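Local coordinates for protein alpha-glucosidase (Pseudoalteromonas sp. K8, PDB 5HQA) that hydrolyses alpha-glucosides as a calcium-binding, chloride-activated enzyme of glycoside hydrolase family 97, at residues D7-I12 against S26-T31; G39-Q44 against K127-F132; V76-N81 against K102-G107; E82-F87 against T96-F101; T139-W144 against Y157-L162. All coordinates share one frame; numbering follows the deposited sequence.

Interaction 1: residues D7-I12 against S26-T31; sequences DGNIKI and SFKNKT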
# COMPACT_ATOMS: atom_id res chain seq x y z
N ASP A 7 2.83 24.15 -13.68
CA ASP A 7 1.69 24.84 -14.26
C ASP A 7 1.27 26.08 -13.48
O ASP A 7 0.36 26.79 -13.91
CB ASP A 7 0.50 23.88 -14.43
CG ASP A 7 -0.07 23.38 -13.10
OD1 ASP A 7 0.29 23.88 -12.02
OD2 ASP A 7 -0.93 22.47 -13.16
N GLY A 8 1.92 26.37 -12.35
CA GLY A 8 1.63 27.56 -11.56
C GLY A 8 0.47 27.44 -10.60
O GLY A 8 0.26 28.36 -9.80
N ASN A 9 -0.30 26.34 -10.62
CA ASN A 9 -1.50 26.27 -9.80
C ASN A 9 -1.21 26.05 -8.33
O ASN A 9 -1.99 26.50 -7.48
CB ASN A 9 -2.44 25.18 -10.32
CG ASN A 9 -3.12 25.59 -11.61
OD1 ASN A 9 -3.41 26.76 -11.82
ND2 ASN A 9 -3.35 24.62 -12.49
N ILE A 10 -0.13 25.36 -7.99
CA ILE A 10 0.27 25.16 -6.60
C ILE A 10 1.41 26.11 -6.29
O ILE A 10 2.42 26.15 -7.01
CB ILE A 10 0.69 23.70 -6.33
CG1 ILE A 10 -0.51 22.77 -6.53
CG2 ILE A 10 1.24 23.57 -4.90
CD1 ILE A 10 -0.17 21.29 -6.43
N LYS A 11 1.25 26.90 -5.23
CA LYS A 11 2.25 27.89 -4.86
C LYS A 11 2.57 27.71 -3.38
O LYS A 11 1.66 27.72 -2.55
CB LYS A 11 1.74 29.31 -5.14
CG LYS A 11 1.39 29.57 -6.61
CD LYS A 11 1.03 31.05 -6.85
CE LYS A 11 0.58 31.30 -8.28
NZ LYS A 11 -0.70 30.59 -8.61
N ILE A 12 3.85 27.55 -3.06
CA ILE A 12 4.30 27.37 -1.68
C ILE A 12 5.10 28.59 -1.28
O ILE A 12 6.06 28.96 -1.97
CB ILE A 12 5.14 26.09 -1.51
CG1 ILE A 12 4.39 24.86 -2.01
CG2 ILE A 12 5.55 25.93 -0.04
CD1 ILE A 12 4.82 24.40 -3.39
N SER A 26 -1.07 27.66 -1.53
CA SER A 26 -2.30 27.99 -2.22
C SER A 26 -2.48 27.09 -3.44
O SER A 26 -1.51 26.61 -4.03
CB SER A 26 -2.33 29.45 -2.65
OG SER A 26 -1.36 29.69 -3.65
N PHE A 27 -3.74 26.88 -3.80
CA PHE A 27 -4.10 26.12 -5.00
C PHE A 27 -5.03 27.01 -5.80
O PHE A 27 -6.08 27.43 -5.30
CB PHE A 27 -4.76 24.79 -4.64
CG PHE A 27 -5.09 23.93 -5.84
CD1 PHE A 27 -4.08 23.52 -6.71
CD2 PHE A 27 -6.39 23.50 -6.08
CE1 PHE A 27 -4.37 22.72 -7.82
CE2 PHE A 27 -6.68 22.69 -7.18
CZ PHE A 27 -5.67 22.30 -8.05
N LYS A 28 -4.63 27.32 -7.04
CA LYS A 28 -5.38 28.25 -7.88
C LYS A 28 -5.67 29.54 -7.13
O LYS A 28 -6.78 30.08 -7.17
CB LYS A 28 -6.66 27.60 -8.40
CG LYS A 28 -6.38 26.37 -9.23
CD LYS A 28 -7.66 25.68 -9.61
CE LYS A 28 -7.44 24.77 -10.79
NZ LYS A 28 -8.76 24.48 -11.40
N ASN A 29 -4.66 30.02 -6.40
CA ASN A 29 -4.67 31.30 -5.70
C ASN A 29 -5.67 31.36 -4.56
O ASN A 29 -6.09 32.45 -4.17
CB ASN A 29 -4.90 32.46 -6.69
CG ASN A 29 -3.74 32.62 -7.66
OD1 ASN A 29 -2.58 32.49 -7.28
ND2 ASN A 29 -4.06 32.87 -8.92
N LYS A 30 -6.07 30.22 -4.02
CA LYS A 30 -6.80 30.16 -2.76
C LYS A 30 -5.95 29.39 -1.76
O LYS A 30 -5.50 28.28 -2.06
CB LYS A 30 -8.17 29.48 -2.92
CG LYS A 30 -9.07 30.14 -3.95
CD LYS A 30 -10.31 29.31 -4.19
CE LYS A 30 -11.57 30.14 -4.06
NZ LYS A 30 -12.66 29.68 -4.99
N THR A 31 -5.73 29.96 -0.58
CA THR A 31 -4.95 29.27 0.44
C THR A 31 -5.64 27.99 0.86
O THR A 31 -6.81 28.00 1.26
CB THR A 31 -4.75 30.18 1.66
OG1 THR A 31 -4.19 31.42 1.24
CG2 THR A 31 -3.83 29.52 2.68
O HOH W 1 -1.89 29.00 -6.26
O HOH W 2 0.81 30.56 -1.60
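Lys11 meets Asn29 because its side chain runs extended as far as CE and then bends at the last torsion (chi4 65°), which sets NZ 3.0 Å from Asn29 OD1. The ammonium group lies above the amide plane of Asn29 in this hydrogen bond. The same NZ donates to the carbonyl Gly8 O at 2.7 Å and to water 1, so one charged tip ties the loop before its own strand to the type I' turn Phe27-Lys30. Water 1 widens that link, bonding Asn9 O, Ser26 OG and Asn29 N as well. Lys28 N reaches Asn9 O on a carbonyl lone pair, 2.8 Å away, and Lys11 and Ser26 close a hydrogen-bonded antiparallel pair through both of their backbone N-H groups. On the other face, Phe27 holds CG anti to its backbone N (chi1 -177°), and Ile10 CG1 meets the ring edge 3.7 Å from Phe27 CD1. Lys28 NZ forms a salt bridge with Glu235. The contact thus lies at the open end of the hairpin 10-15/22-27, away from the turn joining its strands: Ile10 rests on Val108 of strand 107-114, and Ile12 bonds through its backbone to Val3 of strand 2-4.

Interaction 2: residues G39-Q44 against K127-F132; sequences GFEFKQ and KELTEF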
# COMPACT_ATOMS: atom_id res chain seq x y z
N GLY A 39 10.44 22.56 12.22
CA GLY A 39 11.51 22.51 13.20
C GLY A 39 11.56 21.18 13.95
O GLY A 39 10.89 20.22 13.59
N PHE A 40 12.39 21.17 15.01
CA PHE A 40 12.66 19.98 15.81
C PHE A 40 12.85 20.34 17.28
O PHE A 40 13.37 21.41 17.60
CB PHE A 40 13.95 19.24 15.40
CG PHE A 40 13.96 18.75 13.99
CD1 PHE A 40 13.34 17.56 13.65
CD2 PHE A 40 14.62 19.46 13.00
CE1 PHE A 40 13.36 17.10 12.33
CE2 PHE A 40 14.65 19.01 11.68
CZ PHE A 40 14.02 17.83 11.35
N GLU A 41 12.46 19.41 18.15
CA GLU A 41 12.93 19.36 19.53
C GLU A 41 13.70 18.06 19.74
O GLU A 41 13.37 17.03 19.14
CB GLU A 41 11.77 19.46 20.53
CG GLU A 41 11.08 20.80 20.47
CD GLU A 41 9.94 20.95 21.46
OE1 GLU A 41 9.69 20.00 22.24
OE2 GLU A 41 9.30 22.02 21.46
N PHE A 42 14.72 18.11 20.60
CA PHE A 42 15.61 16.99 20.87
C PHE A 42 15.60 16.69 22.36
O PHE A 42 15.22 17.53 23.18
CB PHE A 42 17.05 17.30 20.45
CG PHE A 42 17.18 17.79 19.04
CD1 PHE A 42 17.24 16.89 17.99
CD2 PHE A 42 17.26 19.15 18.77
CE1 PHE A 42 17.36 17.34 16.68
CE2 PHE A 42 17.39 19.61 17.46
CZ PHE A 42 17.44 18.70 16.42
N LYS A 43 16.06 15.49 22.71
CA LYS A 43 16.11 15.12 24.12
C LYS A 43 17.07 16.01 24.88
O LYS A 43 16.76 16.50 25.97
CB LYS A 43 16.51 13.65 24.27
CG LYS A 43 16.69 13.24 25.72
CD LYS A 43 17.05 11.78 25.84
CE LYS A 43 17.46 11.46 27.26
NZ LYS A 43 18.17 10.15 27.31
N GLN A 44 18.25 16.25 24.31
CA GLN A 44 19.28 17.03 24.98
C GLN A 44 19.72 18.24 24.19
O GLN A 44 19.91 19.32 24.76
CB GLN A 44 20.48 16.12 25.29
CG GLN A 44 21.62 16.82 26.01
CD GLN A 44 21.19 17.42 27.35
OE1 GLN A 44 20.46 16.80 28.13
NE2 GLN A 44 21.63 18.66 27.61
N LYS A 127 10.63 15.51 19.09
CA LYS A 127 9.45 16.03 18.41
C LYS A 127 9.88 16.65 17.09
O LYS A 127 10.86 17.39 17.05
CB LYS A 127 8.70 17.07 19.26
CG LYS A 127 7.33 17.44 18.70
CD LYS A 127 6.52 18.26 19.69
CE LYS A 127 6.36 17.52 21.01
NZ LYS A 127 5.61 16.25 20.87
N GLU A 128 9.15 16.34 16.03
CA GLU A 128 9.24 17.08 14.78
C GLU A 128 8.09 18.08 14.77
O GLU A 128 6.93 17.69 14.94
CB GLU A 128 9.17 16.14 13.57
CG GLU A 128 9.34 16.89 12.25
CD GLU A 128 9.30 15.99 11.03
OE1 GLU A 128 9.81 14.84 11.11
OE2 GLU A 128 8.77 16.44 9.99
N LEU A 129 8.41 19.37 14.62
CA LEU A 129 7.42 20.43 14.77
C LEU A 129 6.59 20.66 13.52
O LEU A 129 5.66 21.48 13.56
CB LEU A 129 8.11 21.73 15.19
CG LEU A 129 8.86 21.66 16.52
CD1 LEU A 129 9.53 23.00 16.83
CD2 LEU A 129 7.93 21.25 17.66
N THR A 130 6.90 19.98 12.42
CA THR A 130 6.18 20.09 11.15
C THR A 130 4.68 20.09 11.36
O THR A 130 4.13 19.19 12.01
CB THR A 130 6.56 18.92 10.26
OG1 THR A 130 7.98 18.86 10.15
CG2 THR A 130 5.91 19.06 8.86
N GLU A 131 4.00 21.07 10.76
CA GLU A 131 2.55 21.13 10.79
C GLU A 131 1.99 21.10 9.37
O GLU A 131 2.70 21.38 8.39
CB GLU A 131 2.05 22.39 11.51
CG GLU A 131 2.38 22.45 13.00
CD GLU A 131 2.15 23.84 13.60
OE1 GLU A 131 2.00 24.82 12.82
OE2 GLU A 131 2.13 23.96 14.85
N PHE A 132 0.71 20.76 9.29
CA PHE A 132 -0.12 20.89 8.10
C PHE A 132 -1.38 21.61 8.59
O PHE A 132 -2.31 20.96 9.07
CB PHE A 132 -0.44 19.52 7.48
CG PHE A 132 0.78 18.66 7.26
CD1 PHE A 132 1.29 17.88 8.28
CD2 PHE A 132 1.43 18.65 6.03
CE1 PHE A 132 2.41 17.09 8.08
CE2 PHE A 132 2.55 17.86 5.82
CZ PHE A 132 3.04 17.09 6.85
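Phe40 and Glu128 are a non-hydrogen-bonded antiparallel pair joining strands 30-42 and 122-134 in the N-terminal domain, whose relatives are the galactose-mutarotase-like beta sandwiches. Their side chains lie side by side and point the same way, Phe40 CE1 standing 4.0 Å from Glu128 CG, with ring and carboxylate planes 60° apart. On the opposite face, Glu41 CB and Lys127 CB approach to 4.1 Å, but their charged ends stay apart. Backbone bonds flank the pair: Glu41 N reaches Lys127 O at 2.8 Å, Lys127 N returns a longer bond to Glu41 O, and Leu129 N meets Gly39 O at 2.8 Å from well above the carbonyl plane. Leu129 also folds over Gly39, its CD1 coming 3.9 Å from Phe40 N; a beta carbon on Gly39 would press on that methyl and on the preceding carbonyl. Beyond the pair, Phe40 packs on Tyr112 and edge-to-face with Phe224. Thr130 OG1 donates to the anti lone pair of Glu128 OE2 at 2.6 Å, Arg229 forms a salt bridge to that oxygen, and Tyr192 bonds Glu128 OE1. With both oxygens engaged and an arginine beside it, the buried carboxylate of Glu128 is likely to stay ionised.

Interaction 3: residues V76-N81 against K102-G107; sequences VVDQHN and KAFDSG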
# COMPACT_ATOMS: atom_id res chain seq x y z
N VAL A 76 7.44 6.82 -15.90
CA VAL A 76 7.06 7.78 -14.87
C VAL A 76 7.70 9.11 -15.23
O VAL A 76 8.93 9.19 -15.37
CB VAL A 76 7.49 7.33 -13.47
CG1 VAL A 76 7.19 8.41 -12.43
CG2 VAL A 76 6.80 6.00 -13.09
N VAL A 77 6.87 10.14 -15.36
CA VAL A 77 7.33 11.49 -15.67
C VAL A 77 7.57 12.24 -14.37
O VAL A 77 6.75 12.20 -13.45
CB VAL A 77 6.29 12.21 -16.54
CG1 VAL A 77 6.58 13.71 -16.62
CG2 VAL A 77 6.24 11.58 -17.93
N ASP A 78 8.72 12.93 -14.29
CA ASP A 78 9.10 13.74 -13.13
C ASP A 78 9.29 15.18 -13.61
O ASP A 78 10.33 15.51 -14.18
CB ASP A 78 10.38 13.20 -12.48
CG ASP A 78 10.76 13.96 -11.20
OD1 ASP A 78 10.13 15.00 -10.89
OD2 ASP A 78 11.70 13.53 -10.49
N GLN A 79 8.30 16.03 -13.37
CA GLN A 79 8.39 17.45 -13.70
C GLN A 79 8.08 18.25 -12.45
O GLN A 79 6.95 18.20 -11.95
CB GLN A 79 7.42 17.83 -14.82
CG GLN A 79 7.76 17.16 -16.14
CD GLN A 79 6.68 17.35 -17.21
OE1 GLN A 79 5.49 17.43 -16.90
NE2 GLN A 79 7.11 17.42 -18.47
N HIS A 80 9.06 18.99 -11.95
CA HIS A 80 8.82 19.77 -10.74
C HIS A 80 9.78 20.95 -10.70
O HIS A 80 10.84 20.94 -11.34
CB HIS A 80 8.95 18.92 -9.47
CG HIS A 80 10.35 18.48 -9.15
ND1 HIS A 80 10.87 17.28 -9.58
CD2 HIS A 80 11.33 19.09 -8.43
CE1 HIS A 80 12.12 17.16 -9.14
NE2 HIS A 80 12.42 18.25 -8.44
N ASN A 81 9.39 21.97 -9.95
CA ASN A 81 10.30 23.02 -9.54
C ASN A 81 10.73 22.75 -8.11
O ASN A 81 9.99 22.17 -7.31
CB ASN A 81 9.65 24.40 -9.65
CG ASN A 81 9.38 24.79 -11.08
OD1 ASN A 81 10.20 24.52 -11.97
ND2 ASN A 81 8.24 25.42 -11.32
N LYS A 102 9.82 20.38 -3.28
CA LYS A 102 9.60 20.03 -4.68
C LYS A 102 8.12 20.23 -4.99
O LYS A 102 7.27 19.65 -4.32
CB LYS A 102 10.02 18.59 -4.98
CG LYS A 102 11.52 18.35 -4.87
CD LYS A 102 11.88 16.92 -5.22
CE LYS A 102 13.38 16.72 -5.34
NZ LYS A 102 13.69 15.36 -5.90
N ALA A 103 7.82 21.06 -5.98
CA ALA A 103 6.45 21.40 -6.33
C ALA A 103 6.12 20.77 -7.67
O ALA A 103 6.71 21.14 -8.70
CB ALA A 103 6.25 22.92 -6.37
N PHE A 104 5.20 19.81 -7.66
CA PHE A 104 4.66 19.15 -8.85
C PHE A 104 3.28 19.71 -9.16
O PHE A 104 2.63 20.31 -8.30
CB PHE A 104 4.54 17.64 -8.65
CG PHE A 104 5.81 16.96 -8.24
CD1 PHE A 104 6.54 16.21 -9.16
CD2 PHE A 104 6.24 17.02 -6.92
CE1 PHE A 104 7.70 15.56 -8.78
CE2 PHE A 104 7.40 16.37 -6.53
CZ PHE A 104 8.13 15.64 -7.47
N ASP A 105 2.81 19.48 -10.39
CA ASP A 105 1.43 19.86 -10.69
C ASP A 105 0.42 19.12 -9.81
O ASP A 105 -0.69 19.62 -9.61
CB ASP A 105 1.12 19.61 -12.16
CG ASP A 105 1.83 20.59 -13.07
OD1 ASP A 105 2.33 21.63 -12.57
OD2 ASP A 105 1.88 20.34 -14.29
N SER A 106 0.78 17.95 -9.28
CA SER A 106 -0.15 17.16 -8.48
C SER A 106 0.10 17.25 -6.98
O SER A 106 -0.62 16.58 -6.21
CB SER A 106 -0.10 15.70 -8.92
OG SER A 106 1.21 15.18 -8.75
N GLY A 107 1.06 18.03 -6.52
CA GLY A 107 1.31 18.11 -5.09
C GLY A 107 2.72 18.57 -4.78
O GLY A 107 3.50 18.92 -5.67
O HOH W 3 11.67 13.99 -7.73
O HOH W 4 4.31 18.05 -12.31
O HOH W 5 3.61 18.25 -14.86
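His80 touches both Phe104 and Lys102, which approach its imidazole from the same side, and it loses the most surface here. A chi1 of 70° sets its CG between backbone N and carbonyl carbon, 4.0 Å from Phe104 CZ. The CB makes a CH-pi contact over the centre of the Phe104 ring, 3.7 Å from its centroid, the two rings inclined at 43°. The extended Lys102 chain passes over one imidazole face, CD 3.9 Å from the centroid of the His80 ring. In the ring plane, His80 ND1 donates to the syn side of Asp78 OD1 at 2.7 Å, and Glu82 bonds His80 NE2; two carboxylates would probably favour a protonated imidazole, although the nearby Lys102 amine would oppose it. An alanine at His80 would keep the CB-Phe104 contact but is likely to leave Asp78 without this N-H and Lys102 without its ring surface. Asp78 OD1 also meets the Phe104 edge, 3.3 Å from Phe104 CE1. Ala103 and Asn81 exchange two backbone bonds, Ala103 N to Asn81 O at 2.8 Å. Water 3 bridges Asp78 OD2 and Lys102 NZ. Along the hairpin 75-89/95-104, His80 and Asp78 touch strand 53-67, whereas Phe104 packs on Ile245 and Asn248 of helix 245-248.

Interaction 4: residues E82-F87 against T96-F101; sequences EVTVTF and TYSVRF. With FMT (formic acid), chain I.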
# COMPACT_ATOMS: atom_id res chain seq x y z
N GLU A 82 11.95 23.17 -7.78
CA GLU A 82 12.59 22.81 -6.53
C GLU A 82 13.19 24.07 -5.92
O GLU A 82 13.74 24.91 -6.63
CB GLU A 82 13.66 21.76 -6.78
CG GLU A 82 14.35 21.19 -5.56
CD GLU A 82 15.23 19.99 -5.94
OE1 GLU A 82 14.99 19.40 -7.01
OE2 GLU A 82 16.16 19.65 -5.19
N VAL A 83 13.08 24.21 -4.60
CA VAL A 83 13.81 25.25 -3.89
C VAL A 83 14.35 24.67 -2.60
O VAL A 83 13.65 23.94 -1.89
CB VAL A 83 12.94 26.51 -3.63
CG1 VAL A 83 11.82 26.21 -2.63
CG2 VAL A 83 13.84 27.68 -3.14
N THR A 84 15.61 24.98 -2.31
CA THR A 84 16.21 24.66 -1.02
C THR A 84 16.33 25.96 -0.24
O THR A 84 16.97 26.91 -0.70
CB THR A 84 17.57 23.99 -1.20
OG1 THR A 84 17.41 22.82 -2.01
CG2 THR A 84 18.13 23.58 0.15
N VAL A 85 15.68 26.00 0.92
CA VAL A 85 15.64 27.19 1.77
C VAL A 85 16.53 26.92 2.97
O VAL A 85 16.32 25.94 3.69
CB VAL A 85 14.20 27.51 2.22
CG1 VAL A 85 14.19 28.79 3.02
CG2 VAL A 85 13.29 27.61 1.01
N THR A 86 17.53 27.77 3.19
CA THR A 86 18.45 27.60 4.30
C THR A 86 18.07 28.55 5.42
O THR A 86 17.88 29.75 5.18
CB THR A 86 19.90 27.84 3.86
OG1 THR A 86 20.26 26.86 2.89
CG2 THR A 86 20.84 27.72 5.05
N PHE A 87 17.95 28.01 6.63
CA PHE A 87 17.63 28.77 7.83
C PHE A 87 18.83 28.77 8.76
O PHE A 87 19.53 27.76 8.88
CB PHE A 87 16.44 28.17 8.59
CG PHE A 87 15.18 28.09 7.79
CD1 PHE A 87 14.27 29.14 7.79
CD2 PHE A 87 14.89 26.96 7.04
CE1 PHE A 87 13.10 29.07 7.06
CE2 PHE A 87 13.72 26.88 6.31
CZ PHE A 87 12.82 27.94 6.32
N THR A 96 21.86 25.67 12.04
CA THR A 96 21.39 25.88 10.68
C THR A 96 20.78 24.59 10.17
O THR A 96 21.19 23.49 10.55
CB THR A 96 22.52 26.37 9.76
OG1 THR A 96 21.98 26.66 8.46
CG2 THR A 96 23.61 25.31 9.63
N TYR A 97 19.77 24.74 9.32
CA TYR A 97 19.19 23.61 8.62
C TYR A 97 18.54 24.15 7.36
O TYR A 97 18.28 25.35 7.24
CB TYR A 97 18.19 22.83 9.48
CG TYR A 97 16.88 23.53 9.78
CD1 TYR A 97 16.74 24.31 10.93
CD2 TYR A 97 15.77 23.36 8.95
CE1 TYR A 97 15.52 24.93 11.22
CE2 TYR A 97 14.57 23.98 9.23
CZ TYR A 97 14.45 24.76 10.37
OH TYR A 97 13.25 25.36 10.66
N SER A 98 18.30 23.25 6.43
CA SER A 98 17.63 23.60 5.19
C SER A 98 16.38 22.74 5.03
O SER A 98 16.28 21.65 5.59
CB SER A 98 18.56 23.41 3.99
OG SER A 98 19.67 24.30 4.08
N VAL A 99 15.42 23.26 4.28
CA VAL A 99 14.26 22.48 3.86
C VAL A 99 14.21 22.53 2.34
O VAL A 99 14.30 23.61 1.75
CB VAL A 99 12.96 23.01 4.49
CG1 VAL A 99 11.81 22.10 4.10
CG2 VAL A 99 13.08 23.02 6.00
N ARG A 100 14.11 21.36 1.72
CA ARG A 100 14.03 21.25 0.27
C ARG A 100 12.57 21.00 -0.08
O ARG A 100 11.96 20.07 0.44
CB ARG A 100 14.91 20.11 -0.24
CG ARG A 100 14.97 19.97 -1.76
CD ARG A 100 15.90 18.82 -2.18
NE ARG A 100 17.23 18.99 -1.60
CZ ARG A 100 18.23 19.65 -2.18
NH1 ARG A 100 18.09 20.20 -3.39
NH2 ARG A 100 19.39 19.76 -1.54
N PHE A 101 12.01 21.85 -0.95
CA PHE A 101 10.63 21.72 -1.43
C PHE A 101 10.64 21.36 -2.91
O PHE A 101 11.36 21.97 -3.69
CB PHE A 101 9.85 23.02 -1.26
CG PHE A 101 9.64 23.42 0.17
CD1 PHE A 101 8.43 23.18 0.80
CD2 PHE A 101 10.65 24.06 0.87
CE1 PHE A 101 8.23 23.55 2.12
CE2 PHE A 101 10.45 24.44 2.18
CZ PHE A 101 9.24 24.18 2.81
C FMT I . 20.78 22.61 -3.79
O1 FMT I . 20.80 22.56 -2.56
O2 FMT I . 21.03 21.65 -4.52
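Glu82 and Arg100 form a salt bridge across this hairpin, Glu82 OE2 lying 2.7 Å from Arg100 NH1 in a bond of 156° at the hydrogen. The acid meets the guanidinium at its edge, with the two flat groups turned 83° apart. A bend at chi3 (-56°) brings Arg100 NE 3.9 Å from Thr84 OG1, which sits 3.0 Å above one guanidinium face, toward its rim, where the angle is too poor for a hydrogen bond. A formic acid molecule, probably from the crystallisation liquor, accepts from Arg100 NH2 and is also held by Gln60; Glu113 takes Arg100 NE in a second salt bridge. Further along this polar face Thr86 OG1 and Ser98 OG share a hydrogen bond of 2.9 Å. The backbones supply a regular antiparallel ladder: Val83 with Phe101, Val85 with Val99 and Phe87 with Tyr97 each exchange two N-H...O bonds, among them Val85 N to Val99 O at 2.9 Å. Apolar contacts fill the other face. Phe87 CD2 comes 3.7 Å from Tyr97 CE2, the near-parallel rings slid so far that they barely overlap, and Phe87 CE2 touches Val99 CG2 at 3.9 Å. Val83 CG1 lies alongside Phe101 CB at 4.0 Å. The ribbon is therefore two-sided: its aromatic face packs on Ile14 of strand 10-15, while on the other Arg100 is flanked by two carboxylates that would probably stabilise its charge.

Interaction 5: residues T139-W144 against Y157-L162; sequences TATAWW and YNTTPL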
# COMPACT_ATOMS: atom_id res chain seq x y z
N THR A 139 -15.22 23.30 7.61
CA THR A 139 -16.14 22.85 6.56
C THR A 139 -15.55 21.74 5.70
O THR A 139 -16.12 21.41 4.65
CB THR A 139 -16.58 24.03 5.68
OG1 THR A 139 -15.43 24.71 5.17
CG2 THR A 139 -17.42 25.02 6.49
N ALA A 140 -14.43 21.15 6.11
CA ALA A 140 -13.79 20.07 5.36
C ALA A 140 -14.28 18.71 5.84
O ALA A 140 -14.70 18.55 7.00
CB ALA A 140 -12.27 20.15 5.50
N THR A 141 -14.21 17.72 4.95
CA THR A 141 -14.62 16.35 5.21
C THR A 141 -13.42 15.43 5.05
O THR A 141 -12.70 15.54 4.05
CB THR A 141 -15.73 15.91 4.25
OG1 THR A 141 -16.87 16.76 4.39
CG2 THR A 141 -16.13 14.45 4.50
N ALA A 142 -13.24 14.51 5.99
CA ALA A 142 -12.09 13.61 5.99
C ALA A 142 -12.53 12.15 6.01
O ALA A 142 -13.58 11.80 6.56
CB ALA A 142 -11.18 13.89 7.20
N TRP A 143 -11.70 11.29 5.41
CA TRP A 143 -11.90 9.85 5.40
C TRP A 143 -10.63 9.21 5.95
O TRP A 143 -9.59 9.25 5.29
CB TRP A 143 -12.19 9.35 3.99
CG TRP A 143 -13.30 10.08 3.29
CD1 TRP A 143 -14.63 9.81 3.37
CD2 TRP A 143 -13.18 11.21 2.40
NE1 TRP A 143 -15.34 10.68 2.58
CE2 TRP A 143 -14.47 11.55 1.97
CE3 TRP A 143 -12.09 11.94 1.91
CZ2 TRP A 143 -14.72 12.60 1.08
CZ3 TRP A 143 -12.33 12.98 1.03
CH2 TRP A 143 -13.64 13.30 0.63
N TRP A 144 -10.70 8.63 7.15
CA TRP A 144 -9.45 8.37 7.88
C TRP A 144 -9.56 7.14 8.77
O TRP A 144 -10.66 6.69 9.13
CB TRP A 144 -9.08 9.60 8.73
CG TRP A 144 -10.17 10.02 9.67
CD1 TRP A 144 -11.22 10.87 9.39
CD2 TRP A 144 -10.33 9.63 11.04
NE1 TRP A 144 -12.01 11.03 10.51
CE2 TRP A 144 -11.49 10.28 11.54
CE3 TRP A 144 -9.61 8.79 11.90
CZ2 TRP A 144 -11.93 10.12 12.85
CZ3 TRP A 144 -10.05 8.62 13.21
CH2 TRP A 144 -11.20 9.29 13.67
N TYR A 157 -12.48 2.81 7.36
CA TYR A 157 -12.33 4.26 7.31
C TYR A 157 -13.55 4.97 7.89
O TYR A 157 -14.69 4.55 7.69
CB TYR A 157 -12.06 4.71 5.87
CG TYR A 157 -10.61 4.47 5.54
CD1 TYR A 157 -10.17 3.19 5.19
CD2 TYR A 157 -9.67 5.49 5.66
CE1 TYR A 157 -8.83 2.94 4.95
CE2 TYR A 157 -8.33 5.25 5.43
CZ TYR A 157 -7.91 3.97 5.06
OH TYR A 157 -6.58 3.73 4.83
N ASN A 158 -13.28 6.04 8.64
CA ASN A 158 -14.31 6.91 9.17
C ASN A 158 -14.56 8.06 8.21
O ASN A 158 -13.62 8.58 7.60
CB ASN A 158 -13.89 7.50 10.52
CG ASN A 158 -13.52 6.43 11.52
OD1 ASN A 158 -12.43 6.46 12.10
ND2 ASN A 158 -14.42 5.49 11.73
N THR A 159 -15.83 8.47 8.09
CA THR A 159 -16.22 9.64 7.30
C THR A 159 -16.70 10.69 8.30
O THR A 159 -17.76 10.53 8.90
CB THR A 159 -17.33 9.31 6.31
OG1 THR A 159 -16.92 8.22 5.47
CG2 THR A 159 -17.67 10.54 5.45
N THR A 160 -15.90 11.75 8.51
CA THR A 160 -16.26 12.74 9.53
C THR A 160 -15.89 14.14 9.07
O THR A 160 -15.11 14.30 8.13
CB THR A 160 -15.55 12.48 10.86
OG1 THR A 160 -14.18 12.89 10.74
CG2 THR A 160 -15.60 11.01 11.27
N PRO A 161 -16.41 15.18 9.73
CA PRO A 161 -15.78 16.51 9.63
C PRO A 161 -14.30 16.43 9.94
O PRO A 161 -13.87 15.66 10.81
CB PRO A 161 -16.53 17.33 10.69
CG PRO A 161 -17.90 16.67 10.77
CD PRO A 161 -17.64 15.20 10.56
N LEU A 162 -13.50 17.23 9.22
CA LEU A 162 -12.05 17.18 9.42
C LEU A 162 -11.66 17.46 10.87
O LEU A 162 -10.69 16.88 11.38
CB LEU A 162 -11.37 18.18 8.48
CG LEU A 162 -9.84 18.29 8.53
CD1 LEU A 162 -9.18 16.97 8.17
CD2 LEU A 162 -9.38 19.39 7.57
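Trp144 NE1 donates to Thr160 OG1 at 2.9 Å, an almost straight bond (171°) with the hydroxyl in the indole plane. Trp144 CG, between backbone N and carbonyl carbon (chi1 55°), leans toward both Thr160 and Asn158. Asn158 covers one indole face: its CB stands 4.0 Å from the centroid of the Trp144 five-membered ring, and its OD1 hangs over the six-membered ring, 3.4 Å from Trp144 CZ3. Thr160 OG1 is fixed in turn, since it donates to Pro161 O at 2.8 Å. A phenylalanine in place of Trp144 would probably leave Thr160 OG1 without the indole N-H. Leu162 CD2 packs on Ala140 CB at 3.6 Å, and its CD1 on Ala142 CB. On the opposite face Trp143 turns the edge of its ring to Thr159, CD1 lying 3.5 Å from Thr159 OG1. The backbone frame is a double pair of bonds, Ala142 with Thr160 and Trp144 with Asn158, continued by Leu162 N to Ala140 O. Phe172 of strand 172-175 touches Trp144, and Met477 of helix 474-478 meets Trp143 and Thr159. The arrangement is a two-stranded antiparallel ribbon at the edge of a nine-stranded sheet, and the connection between its strands carries Glu154, a ligand of the bound calcium.

All five contacts belong to the N-terminal region. Interactions 3 and 4 are successive lengths of one hairpin, 75-89/95-104, with centres about 17 Å apart; Lys102 CE approaches Glu82 OE1 to 3.5 Å. Interaction 1 lies against interaction 3: Asp7 N probably bonds Asp105 OD1 (2.8 Å), and Ile10 CD1 lies 3.5 Å from Phe104 O. Interaction 2 shares strand 30-42 with interaction 1, but its Gly39 CA lies 4.2 Å from Tyr97 OH of interaction 4. Interaction 5, at the far end of the sheet of interactions 3 and 4, is nearest the metals: the Thr159 side chain is about 7 Å from magnesium, that of Tyr157 about 14 Å from calcium. The others lie away from the metals and sugar-binding pocket.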